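Long-range contacts in carbohydrate kinase, FGGY (Novosphingobium aromaticivorans, PDB 3H6E), which probably transfers a phosphoryl group to a carbohydrate, as a kinase of the FGGY family: residues 301-306 with 340-345; 323-328 with 400-405; 336-341 with 368-373; 374-379 with 459-464. One frame throughout, in Å; residues are numbered along the deposited sequence.

Overall arrangement
Going along the chain, contact 1 opens first, on helix 300-308, and closes at 340-345, in the loop that follows strand 337-339. Contact 2 opens in between, at 323-328, so the two cross; it closes only at 400-405, on helix 401-410. Contact 3, from 336-341 to 368-373, lies wholly within the span of contact 2 and shares Pro-340 and Thr-341 with contact 1. Contact 4 starts on helix 363-384, at 374-379, crosses contact 2 and ends at 459-464, on the C-terminal helix 457-468. Helix 363-384 serves contacts 3 and 4 directly, and its residues also touch contacts 1 and 2, so it joins all four.

Contact 1. Residues 301-306 with 340-345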
loop_
_atom_site.group_PDB
_atom_site.type_symbol
_atom_site.label_atom_id
_atom_site.label_comp_id
_atom_site.label_asym_id
_atom_site.label_seq_id
_atom_site.Cartn_x
_atom_site.Cartn_y
_atom_site.Cartn_z
ATOM N N GLY A 301 -5.934 5.781 11.920
ATOM C CA GLY A 301 -7.161 6.486 11.591
ATOM C C GLY A 301 -8.387 5.944 12.301
ATOM O O GLY A 301 -9.315 6.690 12.611
ATOM N N ARG A 302 -8.390 4.642 12.559
ATOM C CA ARG A 302 -9.520 3.997 13.213
ATOM C C ARG A 302 -9.605 4.385 14.686
ATOM O O ARG A 302 -10.695 4.566 15.232
ATOM C CB ARG A 302 -9.415 2.478 13.078
ATOM C CG ARG A 302 -10.322 1.714 14.024
ATOM C CD ARG A 302 -11.787 1.961 13.714
ATOM N NE ARG A 302 -12.180 1.389 12.428
ATOM C CZ ARG A 302 -12.632 0.147 12.271
ATOM N NH1 ARG A 302 -12.753 -0.657 13.321
ATOM N NH2 ARG A 302 -12.969 -0.288 11.064
ATOM N N GLU A 303 -8.448 4.513 15.328
ATOM C CA GLU A 303 -8.408 4.860 16.744
ATOM C C GLU A 303 -8.793 6.318 16.944
ATOM O O GLU A 303 -9.597 6.650 17.817
ATOM C CB GLU A 303 -7.021 4.585 17.319
ATOM C CG GLU A 303 -6.451 3.234 16.903
ATOM C CD GLU A 303 -5.294 2.794 17.774
ATOM O OE1 GLU A 303 -5.372 2.988 19.005
ATOM O OE2 GLU A 303 -4.311 2.249 17.231
ATOM N N ILE A 304 -8.221 7.188 16.123
ATOM C CA ILE A 304 -8.573 8.597 16.150
ATOM C C ILE A 304 -10.087 8.779 16.010
ATOM O O ILE A 304 -10.698 9.550 16.752
ATOM C CB ILE A 304 -7.839 9.373 15.041
ATOM C CG1 ILE A 304 -6.335 9.424 15.339
ATOM C CG2 ILE A 304 -8.414 10.771 14.904
ATOM C CD1 ILE A 304 -5.516 10.213 14.326
ATOM N N GLU A 305 -10.686 8.052 15.069
ATOM C CA GLU A 305 -12.118 8.154 14.810
ATOM C C GLU A 305 -12.942 7.685 16.003
ATOM O O GLU A 305 -14.027 8.204 16.258
ATOM C CB GLU A 305 -12.506 7.347 13.574
ATOM C CG GLU A 305 -13.894 7.674 13.049
ATOM C CD GLU A 305 -14.537 6.506 12.328
ATOM O OE1 GLU A 305 -14.652 6.566 11.085
ATOM O OE2 GLU A 305 -14.920 5.525 13.008
ATOM N N THR A 306 -12.432 6.693 16.725
ATOM C CA THR A 306 -13.089 6.258 17.947
ATOM C C THR A 306 -13.160 7.442 18.901
ATOM O O THR A 306 -14.188 7.684 19.531
ATOM C CB THR A 306 -12.335 5.101 18.626
ATOM O OG1 THR A 306 -12.076 4.065 17.670
ATOM C CG2 THR A 306 -13.155 4.533 19.779
ATOM N N PRO A 340 -2.393 3.419 24.539
ATOM C CA PRO A 340 -2.726 2.368 23.568
ATOM C C PRO A 340 -3.292 1.136 24.267
ATOM O O PRO A 340 -2.932 0.892 25.416
ATOM C CB PRO A 340 -1.367 2.020 22.946
ATOM C CG PRO A 340 -0.492 3.195 23.230
ATOM C CD PRO A 340 -0.952 3.717 24.554
ATOM N N THR A 341 -4.144 0.368 23.592
ATOM C CA THR A 341 -4.537 0.639 22.215
ATOM C C THR A 341 -6.056 0.659 22.089
ATOM O O THR A 341 -6.767 0.110 22.932
ATOM C CB THR A 341 -4.001 -0.446 21.255
ATOM O OG1 THR A 341 -4.306 -0.086 19.902
ATOM C CG2 THR A 341 -4.638 -1.790 21.564
ATOM N N LEU A 342 -6.550 1.280 21.023
ATOM C CA LEU A 342 -7.986 1.329 20.769
ATOM C C LEU A 342 -8.419 0.304 19.719
ATOM O O LEU A 342 -9.597 0.215 19.381
ATOM C CB LEU A 342 -8.422 2.742 20.369
ATOM C CG LEU A 342 -8.216 3.807 21.450
ATOM C CD1 LEU A 342 -6.832 4.439 21.331
ATOM C CD2 LEU A 342 -9.300 4.875 21.381
HETATM N N MSE A 343 -7.456 -0.463 19.211
HETATM C CA MSE A 343 -7.732 -1.558 18.281
HETATM C C MSE A 343 -7.030 -2.849 18.692
HETATM O O MSE A 343 -6.035 -3.238 18.076
HETATM C CB MSE A 343 -7.303 -1.192 16.859
HETATM C CG MSE A 343 -8.379 -0.531 16.021
HETATM SE SE MSE A 343 -10.120 -1.421 16.096
HETATM C CE MSE A 343 -9.657 -3.210 15.489
ATOM N N ARG A 344 -7.559 -3.508 19.722
ATOM C CA ARG A 344 -7.005 -4.769 20.215
ATOM C C ARG A 344 -6.545 -5.672 19.079
ATOM O O ARG A 344 -7.304 -5.942 18.150
ATOM C CB ARG A 344 -8.037 -5.518 21.060
ATOM C CG ARG A 344 -8.148 -5.040 22.488
ATOM C CD ARG A 344 -7.008 -5.564 23.341
ATOM N NE ARG A 344 -7.157 -6.982 23.661
ATOM C CZ ARG A 344 -6.471 -7.596 24.621
ATOM N NH1 ARG A 344 -5.601 -6.915 25.353
ATOM N NH2 ARG A 344 -6.654 -8.888 24.857
ATOM N N GLY A 345 -5.302 -6.135 19.158
ATOM C CA GLY A 345 -4.773 -7.063 18.177
ATOM C C GLY A 345 -4.061 -6.428 16.995
ATOM O O GLY A 345 -3.602 -7.129 16.099
#
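One carboxylate oxygen does most of the work here. Glu-303, on helix 300-308, reaches out with CG anti to its carbonyl carbon (chi1 -45°) and an extended chain beyond, and its OE1 takes the backbone N-H of Leu-342 at N to OE1 2.9 Å. The bond is fairly straight, 157°, but the N-H arrives from above the carboxylate plane. Tyr-373 OH, on helix 363-384, is hydrogen-bonded to the same oxygen and is the stronger side-chain partner of Glu-303. Thr-341 OG1 adds a long, weak approach at 3.4 Å to Glu-303 OE1.

The second shell fixes the loop that presents these groups. Thr-341 OG1 accepts the N-H of Met-343 at 3.2 Å between OG1 and N, nearly linear, which makes an ST turn, and a cis peptide links Pro-340 to Thr-341. Leu-342 crosses the Glu-303 side chain obliquely, its CB and CD1 against Glu-303 CB and OE1, while its CD2 slides past Thr-306 CB at 4.1 Å. Farther along, the CG of selenomethionine Met-343 meets Arg-302 CG at 3.6 Å, two bent chains crossing obliquely near the surface. Thr-306 OG1 is turned back to its own helix, bonded on a lone pair of Arg-302 O.

A buried glutamate gripped by an amide N-H and a phenol would probably be stabilised as the anion. These hydrogen bonds pin the loop after strand 337-339 to the helix, flanked by the apolar contacts of Leu-342 and Met-343.

Contact 2. Residues 323-328 with 400-405; sequences ALLAAV and ADVFVR
Leu-324 comes first, meeting helix 401-410 near its beginning. Its CB touches Val-402 CG2 at 3.8 Å, and its carbonyl oxygen lies against the same methyl, so that branch of the valine fits against the backbone as well as the side chain. The rest of Leu-324 packs against Phe-364 and Arg-367 of helix 363-384.

Leu-325 lies nearest in the backbone register, its CA facing that of Val-402. Its two methyls have different tasks: CD2 presses on Asp-401 CB at 3.7 Å, crossing that side chain at about a right angle, whereas CD1 stops 4.1 Å from Arg-405 NH1. The guanidinium is held by the backbone oxygens of Glu-447 and Pro-448, through NE and NH2, so the leucine packs beside a group whose position is set elsewhere. An alanine here removes both methyls and would probably loosen the packing against Asp-401 and Arg-405 on the partly exposed side of the interface.

Val-328 follows, with CG2 pointing tip to tip at Val-402 CG1, 3.7 Å away. Val-402 stands with CG1 anti to its backbone N (chi1 -176°), which offers CG1 to Val-328 and CG2 to both leucines. Cys-371 of helix 363-384 also touches it.

No hydrogen bond joins the two segments; the contact is apolar packing of helix 321-326 and the start of helix 328-333 on helix 401-410. The latter connects the parallel neighbours 390-394 and 415-419, a beta-alpha-beta crossover in the actin-like ATPase fold of the C-terminal domain.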
loop_
_atom_site.group_PDB
_atom_site.type_symbol
_atom_site.label_atom_id
_atom_site.label_comp_id
_atom_site.label_asym_id
_atom_site.label_seq_id
_atom_site.Cartn_x
_atom_site.Cartn_y
_atom_site.Cartn_z
ATOM N N ALA A 323 -6.505 26.214 15.892
ATOM C CA ALA A 323 -7.127 25.985 17.192
ATOM C C ALA A 323 -6.702 24.636 17.770
ATOM O O ALA A 323 -6.454 24.514 18.973
ATOM C CB ALA A 323 -8.638 26.075 17.084
ATOM N N LEU A 324 -6.629 23.627 16.908
ATOM C CA LEU A 324 -6.047 22.346 17.281
ATOM C C LEU A 324 -4.640 22.596 17.800
ATOM O O LEU A 324 -4.251 22.114 18.866
ATOM C CB LEU A 324 -5.988 21.424 16.063
ATOM C CG LEU A 324 -7.112 20.407 15.872
ATOM C CD1 LEU A 324 -8.244 20.651 16.852
ATOM C CD2 LEU A 324 -7.624 20.466 14.438
ATOM N N LEU A 325 -3.889 23.371 17.027
ATOM C CA LEU A 325 -2.495 23.653 17.321
ATOM C C LEU A 325 -2.358 24.421 18.631
ATOM O O LEU A 325 -1.583 24.043 19.511
ATOM C CB LEU A 325 -1.883 24.456 16.172
ATOM C CG LEU A 325 -0.425 24.153 15.844
ATOM C CD1 LEU A 325 0.461 24.433 17.053
ATOM C CD2 LEU A 325 -0.278 22.710 15.372
ATOM N N ALA A 326 -3.121 25.502 18.755
ATOM C CA ALA A 326 -3.048 26.357 19.931
ATOM C C ALA A 326 -3.468 25.622 21.201
ATOM O O ALA A 326 -3.151 26.053 22.309
ATOM C CB ALA A 326 -3.897 27.607 19.728
ATOM N N ALA A 327 -4.182 24.514 21.033
ATOM C CA ALA A 327 -4.696 23.757 22.171
ATOM C C ALA A 327 -3.680 22.743 22.692
ATOM O O ALA A 327 -3.877 22.137 23.747
ATOM C CB ALA A 327 -6.008 23.066 21.805
ATOM N N VAL A 328 -2.594 22.565 21.948
ATOM C CA VAL A 328 -1.545 21.623 22.334
ATOM C C VAL A 328 -0.822 22.037 23.622
ATOM O O VAL A 328 -0.615 21.209 24.510
ATOM C CB VAL A 328 -0.505 21.417 21.204
ATOM C CG1 VAL A 328 0.574 20.434 21.645
ATOM C CG2 VAL A 328 -1.187 20.937 19.929
ATOM N N ALA A 400 -2.884 17.158 9.122
ATOM C CA ALA A 400 -3.054 17.170 10.575
ATOM C C ALA A 400 -1.849 17.797 11.281
ATOM O O ALA A 400 -0.958 17.091 11.756
ATOM C CB ALA A 400 -3.310 15.767 11.094
ATOM N N ASP A 401 -1.845 19.127 11.349
ATOM C CA ASP A 401 -0.728 19.891 11.910
ATOM C C ASP A 401 -0.185 19.365 13.239
ATOM O O ASP A 401 1.024 19.314 13.442
ATOM C CB ASP A 401 -1.100 21.372 12.046
ATOM C CG ASP A 401 -0.636 22.198 10.863
ATOM O OD1 ASP A 401 0.589 22.259 10.633
ATOM O OD2 ASP A 401 -1.490 22.792 10.170
ATOM N N VAL A 402 -1.073 18.990 14.148
ATOM C CA VAL A 402 -0.637 18.504 15.449
ATOM C C VAL A 402 0.121 17.188 15.305
ATOM O O VAL A 402 1.114 16.956 15.996
ATOM C CB VAL A 402 -1.819 18.314 16.414
ATOM C CG1 VAL A 402 -1.318 17.897 17.783
ATOM C CG2 VAL A 402 -2.644 19.601 16.503
ATOM N N PHE A 403 -0.344 16.335 14.398
ATOM C CA PHE A 403 0.294 15.041 14.172
ATOM C C PHE A 403 1.695 15.180 13.581
ATOM O O PHE A 403 2.674 14.741 14.185
ATOM C CB PHE A 403 -0.567 14.153 13.268
ATOM C CG PHE A 403 0.126 12.900 12.819
ATOM C CD1 PHE A 403 0.424 11.894 13.723
ATOM C CD2 PHE A 403 0.485 12.725 11.489
ATOM C CE1 PHE A 403 1.069 10.738 13.311
ATOM C CE2 PHE A 403 1.128 11.570 11.073
ATOM C CZ PHE A 403 1.419 10.578 11.986
ATOM N N VAL A 404 1.789 15.801 12.419
ATOM C CA VAL A 404 3.043 15.938 11.688
ATOM C C VAL A 404 4.083 16.688 12.513
ATOM O O VAL A 404 5.256 16.256 12.575
ATOM C CB VAL A 404 2.839 16.670 10.350
ATOM C CG1 VAL A 404 4.176 16.909 9.664
ATOM C CG2 VAL A 404 1.903 15.881 9.447
ATOM N N ARG A 405 3.717 17.806 13.109
ATOM C CA ARG A 405 4.656 18.610 13.890
ATOM C C ARG A 405 5.110 17.900 15.168
ATOM O O ARG A 405 6.245 18.069 15.608
ATOM C CB ARG A 405 4.064 19.984 14.214
ATOM C CG ARG A 405 3.789 20.833 12.983
ATOM C CD ARG A 405 3.389 22.249 13.350
ATOM N NE ARG A 405 4.529 23.027 13.822
ATOM C CZ ARG A 405 4.460 24.302 14.190
ATOM N NH1 ARG A 405 3.299 24.943 14.144
ATOM N NH2 ARG A 405 5.550 24.936 14.604
#

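Contact 3. Residues 336-341 with 368-373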
loop_
_atom_site.group_PDB
_atom_site.type_symbol
_atom_site.label_atom_id
_atom_site.label_comp_id
_atom_site.label_asym_id
_atom_site.label_seq_id
_atom_site.Cartn_x
_atom_site.Cartn_y
_atom_site.Cartn_z
ATOM N N ARG A 336 -2.298 15.622 29.858
ATOM C CA ARG A 336 -3.507 15.034 29.289
ATOM C C ARG A 336 -3.131 14.127 28.126
ATOM O O ARG A 336 -2.661 14.606 27.093
ATOM C CB ARG A 336 -4.458 16.125 28.793
ATOM C CG ARG A 336 -4.823 17.182 29.819
ATOM C CD ARG A 336 -6.058 17.952 29.362
ATOM N NE ARG A 336 -6.158 19.268 29.983
ATOM C CZ ARG A 336 -6.598 19.476 31.219
ATOM N NH1 ARG A 336 -6.972 18.447 31.966
ATOM N NH2 ARG A 336 -6.657 20.709 31.706
HETATM N N MSE A 337 -3.341 12.823 28.277
HETATM C CA MSE A 337 -2.911 11.892 27.238
HETATM C C MSE A 337 -3.721 10.593 27.125
HETATM O O MSE A 337 -4.589 10.304 27.952
HETATM C CB MSE A 337 -1.432 11.570 27.421
HETATM C CG MSE A 337 -1.146 10.751 28.655
HETATM SE SE MSE A 337 0.759 10.658 29.014
HETATM C CE MSE A 337 0.766 8.988 30.019
ATOM N N ILE A 338 -3.406 9.821 26.084
ATOM C CA ILE A 338 -4.123 8.594 25.736
ATOM C C ILE A 338 -3.170 7.408 25.691
ATOM O O ILE A 338 -2.115 7.484 25.069
ATOM C CB ILE A 338 -4.750 8.709 24.334
ATOM C CG1 ILE A 338 -5.634 9.953 24.234
ATOM C CG2 ILE A 338 -5.521 7.439 23.979
ATOM C CD1 ILE A 338 -5.945 10.364 22.803
ATOM N N LEU A 339 -3.548 6.307 26.330
ATOM C CA LEU A 339 -2.737 5.094 26.296
ATOM C C LEU A 339 -3.289 4.072 25.296
ATOM O O LEU A 339 -4.500 3.885 25.201
ATOM C CB LEU A 339 -2.645 4.477 27.691
ATOM C CG LEU A 339 -2.258 5.429 28.825
ATOM C CD1 LEU A 339 -2.027 4.654 30.106
ATOM C CD2 LEU A 339 -1.025 6.240 28.467
ATOM N N PRO A 340 -2.393 3.419 24.539
ATOM C CA PRO A 340 -2.726 2.368 23.568
ATOM C C PRO A 340 -3.292 1.136 24.267
ATOM O O PRO A 340 -2.932 0.892 25.416
ATOM C CB PRO A 340 -1.367 2.020 22.946
ATOM C CG PRO A 340 -0.492 3.195 23.230
ATOM C CD PRO A 340 -0.952 3.717 24.554
ATOM N N THR A 341 -4.144 0.368 23.592
ATOM C CA THR A 341 -4.537 0.639 22.215
ATOM C C THR A 341 -6.056 0.659 22.089
ATOM O O THR A 341 -6.767 0.110 22.932
ATOM C CB THR A 341 -4.001 -0.446 21.255
ATOM O OG1 THR A 341 -4.306 -0.086 19.902
ATOM C CG2 THR A 341 -4.638 -1.790 21.564
ATOM N N ALA A 368 -6.744 17.472 19.798
ATOM C CA ALA A 368 -5.323 17.761 19.680
ATOM C C ALA A 368 -4.515 16.625 20.294
ATOM O O ALA A 368 -3.501 16.197 19.739
ATOM C CB ALA A 368 -4.994 19.082 20.350
ATOM N N ALA A 369 -4.980 16.132 21.437
ATOM C CA ALA A 369 -4.297 15.054 22.144
ATOM C C ALA A 369 -4.340 13.751 21.352
ATOM O O ALA A 369 -3.439 12.922 21.458
ATOM C CB ALA A 369 -4.905 14.857 23.524
ATOM N N ALA A 370 -5.395 13.574 20.564
ATOM C CA ALA A 370 -5.522 12.389 19.726
ATOM C C ALA A 370 -4.393 12.359 18.698
ATOM O O ALA A 370 -3.838 11.303 18.401
ATOM C CB ALA A 370 -6.884 12.364 19.035
ATOM N N CYS A 371 -4.057 13.530 18.165
ATOM C CA CYS A 371 -2.978 13.658 17.194
ATOM C C CYS A 371 -1.619 13.342 17.808
ATOM O O CYS A 371 -0.690 12.950 17.102
ATOM C CB CYS A 371 -2.956 15.065 16.608
ATOM S SG CYS A 371 -4.405 15.496 15.645
ATOM N N LEU A 372 -1.505 13.517 19.121
ATOM C CA LEU A 372 -0.250 13.245 19.816
ATOM C C LEU A 372 -0.055 11.752 20.011
ATOM O O LEU A 372 1.044 11.232 19.825
ATOM C CB LEU A 372 -0.205 13.951 21.175
ATOM C CG LEU A 372 -0.167 15.483 21.176
ATOM C CD1 LEU A 372 0.266 16.001 22.546
ATOM C CD2 LEU A 372 0.754 16.008 20.086
ATOM N N TYR A 373 -1.132 11.073 20.391
ATOM C CA TYR A 373 -1.111 9.634 20.622
ATOM C C TYR A 373 -0.715 8.874 19.356
ATOM O O TYR A 373 -0.051 7.836 19.424
ATOM C CB TYR A 373 -2.481 9.162 21.128
ATOM C CG TYR A 373 -2.719 7.674 20.988
ATOM C CD1 TYR A 373 -2.286 6.785 21.962
ATOM C CD2 TYR A 373 -3.379 7.160 19.879
ATOM C CE1 TYR A 373 -2.502 5.425 21.833
ATOM C CE2 TYR A 373 -3.598 5.804 19.743
ATOM C CZ TYR A 373 -3.161 4.943 20.722
ATOM O OH TYR A 373 -3.375 3.592 20.591
#
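Tyr-373 carries this contact, projecting from helix 363-384 with CG anti to the backbone N (chi1 162°) so that its ring runs along the strand toward Pro-340. Its CB lies 4.0 Å from both CB and CD1 of Ile-338. Farther out, the CG2 methyl of Ile-338 stands over one ring face in a CH-pi contact, 4.2 Å from the Tyr-373 centroid and offset toward the rim. The ring atom CD1 meets the carbonyl oxygen of Ile-338 at 3.2 Å. At CE1 the partner changes: Pro-340 comes in at the ring edge, its CG 3.3 Å from Tyr-373 CE1. The hydroxyl ends beside the backbone, with OH 3.3 Å from Pro-340 CA, and is hydrogen-bonded to Glu-303.

Ile-338 sends its other branch elsewhere, CD1 resting 3.7 Å from Ala-370 CA on the helix surface. The small Ala-369 lets the strand approach, with the two axes 7.6 Å apart and crossing at -44°.

Strand 337-339 lies in the angle between two helices: helix 363-384 receives Ile-338, helix 457-468 packs against Met-337, and strand 355-357 pairs antiparallel alongside, laying Trp-356 on Ile-338 and Ala-369.

Contact 4. Residues 374-379 with 459-464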
loop_
_atom_site.group_PDB
_atom_site.type_symbol
_atom_site.label_atom_id
_atom_site.label_comp_id
_atom_site.label_asym_id
_atom_site.label_seq_id
_atom_site.Cartn_x
_atom_site.Cartn_y
_atom_site.Cartn_z
ATOM N N ALA A 374 -1.124 9.397 18.204
ATOM C CA ALA A 374 -0.831 8.755 16.928
ATOM C C ALA A 374 0.618 9.010 16.526
ATOM O O ALA A 374 1.229 8.206 15.824
ATOM C CB ALA A 374 -1.793 9.243 15.848
ATOM N N ALA A 375 1.161 10.134 16.980
ATOM C CA ALA A 375 2.555 10.467 16.717
ATOM C C ALA A 375 3.461 9.526 17.499
ATOM O O ALA A 375 4.473 9.049 16.987
ATOM C CB ALA A 375 2.836 11.908 17.095
ATOM N N LEU A 376 3.074 9.252 18.739
ATOM C CA LEU A 376 3.863 8.413 19.630
ATOM C C LEU A 376 3.853 6.957 19.190
ATOM O O LEU A 376 4.871 6.272 19.268
ATOM C CB LEU A 376 3.349 8.542 21.063
ATOM C CG LEU A 376 3.451 9.960 21.635
ATOM C CD1 LEU A 376 2.417 10.206 22.726
ATOM C CD2 LEU A 376 4.866 10.259 22.132
ATOM N N VAL A 377 2.698 6.487 18.727
ATOM C CA VAL A 377 2.577 5.117 18.253
ATOM C C VAL A 377 3.256 4.972 16.893
ATOM O O VAL A 377 3.844 3.934 16.594
ATOM C CB VAL A 377 1.105 4.662 18.160
ATOM C CG1 VAL A 377 1.024 3.223 17.666
ATOM C CG2 VAL A 377 0.416 4.802 19.510
ATOM N N ALA A 378 3.175 6.017 16.073
ATOM C CA ALA A 378 3.888 6.032 14.801
ATOM C C ALA A 378 5.383 6.049 15.077
ATOM O O ALA A 378 6.168 5.430 14.361
ATOM C CB ALA A 378 3.490 7.238 13.970
ATOM N N ASP A 379 5.762 6.757 16.134
ATOM C CA ASP A 379 7.154 6.843 16.557
ATOM C C ASP A 379 7.701 5.465 16.912
ATOM O O ASP A 379 8.807 5.104 16.515
ATOM C CB ASP A 379 7.278 7.778 17.760
ATOM C CG ASP A 379 8.681 7.819 18.321
ATOM O OD1 ASP A 379 9.529 8.531 17.741
ATOM O OD2 ASP A 379 8.929 7.139 19.341
ATOM N N THR A 459 9.292 15.518 28.009
ATOM C CA THR A 459 8.634 15.288 29.288
ATOM C C THR A 459 7.333 14.542 29.042
ATOM O O THR A 459 7.030 13.552 29.708
ATOM C CB THR A 459 8.323 16.619 30.000
ATOM O OG1 THR A 459 9.480 17.465 29.964
ATOM C CG2 THR A 459 7.913 16.378 31.447
ATOM N N TYR A 460 6.578 15.023 28.061
ATOM C CA TYR A 460 5.313 14.413 27.668
ATOM C C TYR A 460 5.497 12.958 27.256
ATOM O O TYR A 460 4.900 12.059 27.848
ATOM C CB TYR A 460 4.701 15.207 26.518
ATOM C CG TYR A 460 3.261 14.872 26.202
ATOM C CD1 TYR A 460 2.218 15.456 26.913
ATOM C CD2 TYR A 460 2.944 13.994 25.175
ATOM C CE1 TYR A 460 0.901 15.165 26.614
ATOM C CE2 TYR A 460 1.629 13.694 24.870
ATOM C CZ TYR A 460 0.612 14.282 25.590
ATOM O OH TYR A 460 -0.696 13.987 25.283
ATOM N N ARG A 461 6.326 12.723 26.241
ATOM C CA ARG A 461 6.556 11.361 25.770
ATOM C C ARG A 461 7.156 10.495 26.862
ATOM O O ARG A 461 6.836 9.313 26.968
ATOM C CB ARG A 461 7.462 11.320 24.540
ATOM C CG ARG A 461 7.741 9.890 24.085
ATOM C CD ARG A 461 8.491 9.817 22.765
ATOM N NE ARG A 461 9.932 9.683 22.950
ATOM C CZ ARG A 461 10.753 9.176 22.035
ATOM N NH1 ARG A 461 10.268 8.749 20.875
ATOM N NH2 ARG A 461 12.053 9.088 22.281
ATOM N N ASN A 462 8.036 11.086 27.664
ATOM C CA ASN A 462 8.635 10.378 28.787
ATOM C C ASN A 462 7.564 9.854 29.738
ATOM O O ASN A 462 7.572 8.676 30.105
ATOM C CB ASN A 462 9.635 11.270 29.522
ATOM C CG ASN A 462 10.944 11.415 28.771
ATOM O OD1 ASN A 462 11.455 10.449 28.207
ATOM N ND2 ASN A 462 11.496 12.624 28.764
ATOM N N ARG A 463 6.639 10.730 30.123
ATOM C CA ARG A 463 5.500 10.314 30.935
ATOM C C ARG A 463 4.690 9.237 30.217
ATOM O O ARG A 463 4.445 8.164 30.770
ATOM C CB ARG A 463 4.610 11.510 31.297
ATOM C CG ARG A 463 4.899 12.093 32.676
ATOM C CD ARG A 463 5.903 13.237 32.625
ATOM N NE ARG A 463 5.318 14.507 33.059
ATOM C CZ ARG A 463 4.693 15.369 32.260
ATOM N NH1 ARG A 463 4.555 15.113 30.964
ATOM N NH2 ARG A 463 4.203 16.496 32.761
ATOM N N TRP A 464 4.289 9.528 28.983
ATOM C CA TRP A 464 3.533 8.580 28.166
ATOM C C TRP A 464 4.195 7.204 28.146
ATOM O O TRP A 464 3.582 6.205 28.522
ATOM C CB TRP A 464 3.374 9.116 26.739
ATOM C CG TRP A 464 2.510 8.267 25.849
ATOM C CD1 TRP A 464 1.146 8.178 25.870
ATOM C CD2 TRP A 464 2.949 7.401 24.793
ATOM N NE1 TRP A 464 0.712 7.303 24.902
ATOM C CE2 TRP A 464 1.799 6.814 24.226
ATOM C CE3 TRP A 464 4.205 7.061 24.277
ATOM C CZ2 TRP A 464 1.866 5.908 23.170
ATOM C CZ3 TRP A 464 4.269 6.155 23.229
ATOM C CH2 TRP A 464 3.107 5.591 22.687
#
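The segments of helices 363-384 and 457-468 cross at -71° with axes 11.5 Å apart, a wide gap that large side chains bridge. Leu-376 stands at its middle. Its CB sits over the face of the six-membered ring of Trp-464, 3.4 Å from the centroid, a CH-pi contact, and CD1 reaches along the same face over the five-membered ring, 3.5 Å from Trp-464 CD2. The remaining methyl, CD2, meets the aliphatic stem of Arg-461 at 3.5 Å from CG. The tryptophan comes from the other helix with CG anti to its backbone N (chi1 -175°), and Val-377 CG2 approaches its far end at 4.1 Å from Trp-464 CZ2.

Both aromatic side chains also have polar ties. NE1 of Trp-464 bonds to the carbonyl oxygen of Ile-338, and Tyr-460 OH bonds to that of Arg-336, so both aromatic groups are fastened to strand 337-339 and its approach. A leucine in place of Trp-464 has neither the NE1 donor nor the flat face, and would probably leave Leu-376 poorly packed and the tie to Ile-338 lost.

Beyond the stem, Arg-461 bends at chi3 and brings NH1 to 2.6 Å from Asp-379 OD2. This salt bridge meets the guanidinium at its edge, yet the two planes are 63° apart, so the pair is not a flat two-pronged one. Asp-379 OD1 has a second, long and weak ion pair with Arg-411. Two positive groups beside a buried aspartate would probably favour its ionised form, and the bridge closes one side of a largely apolar helix interface.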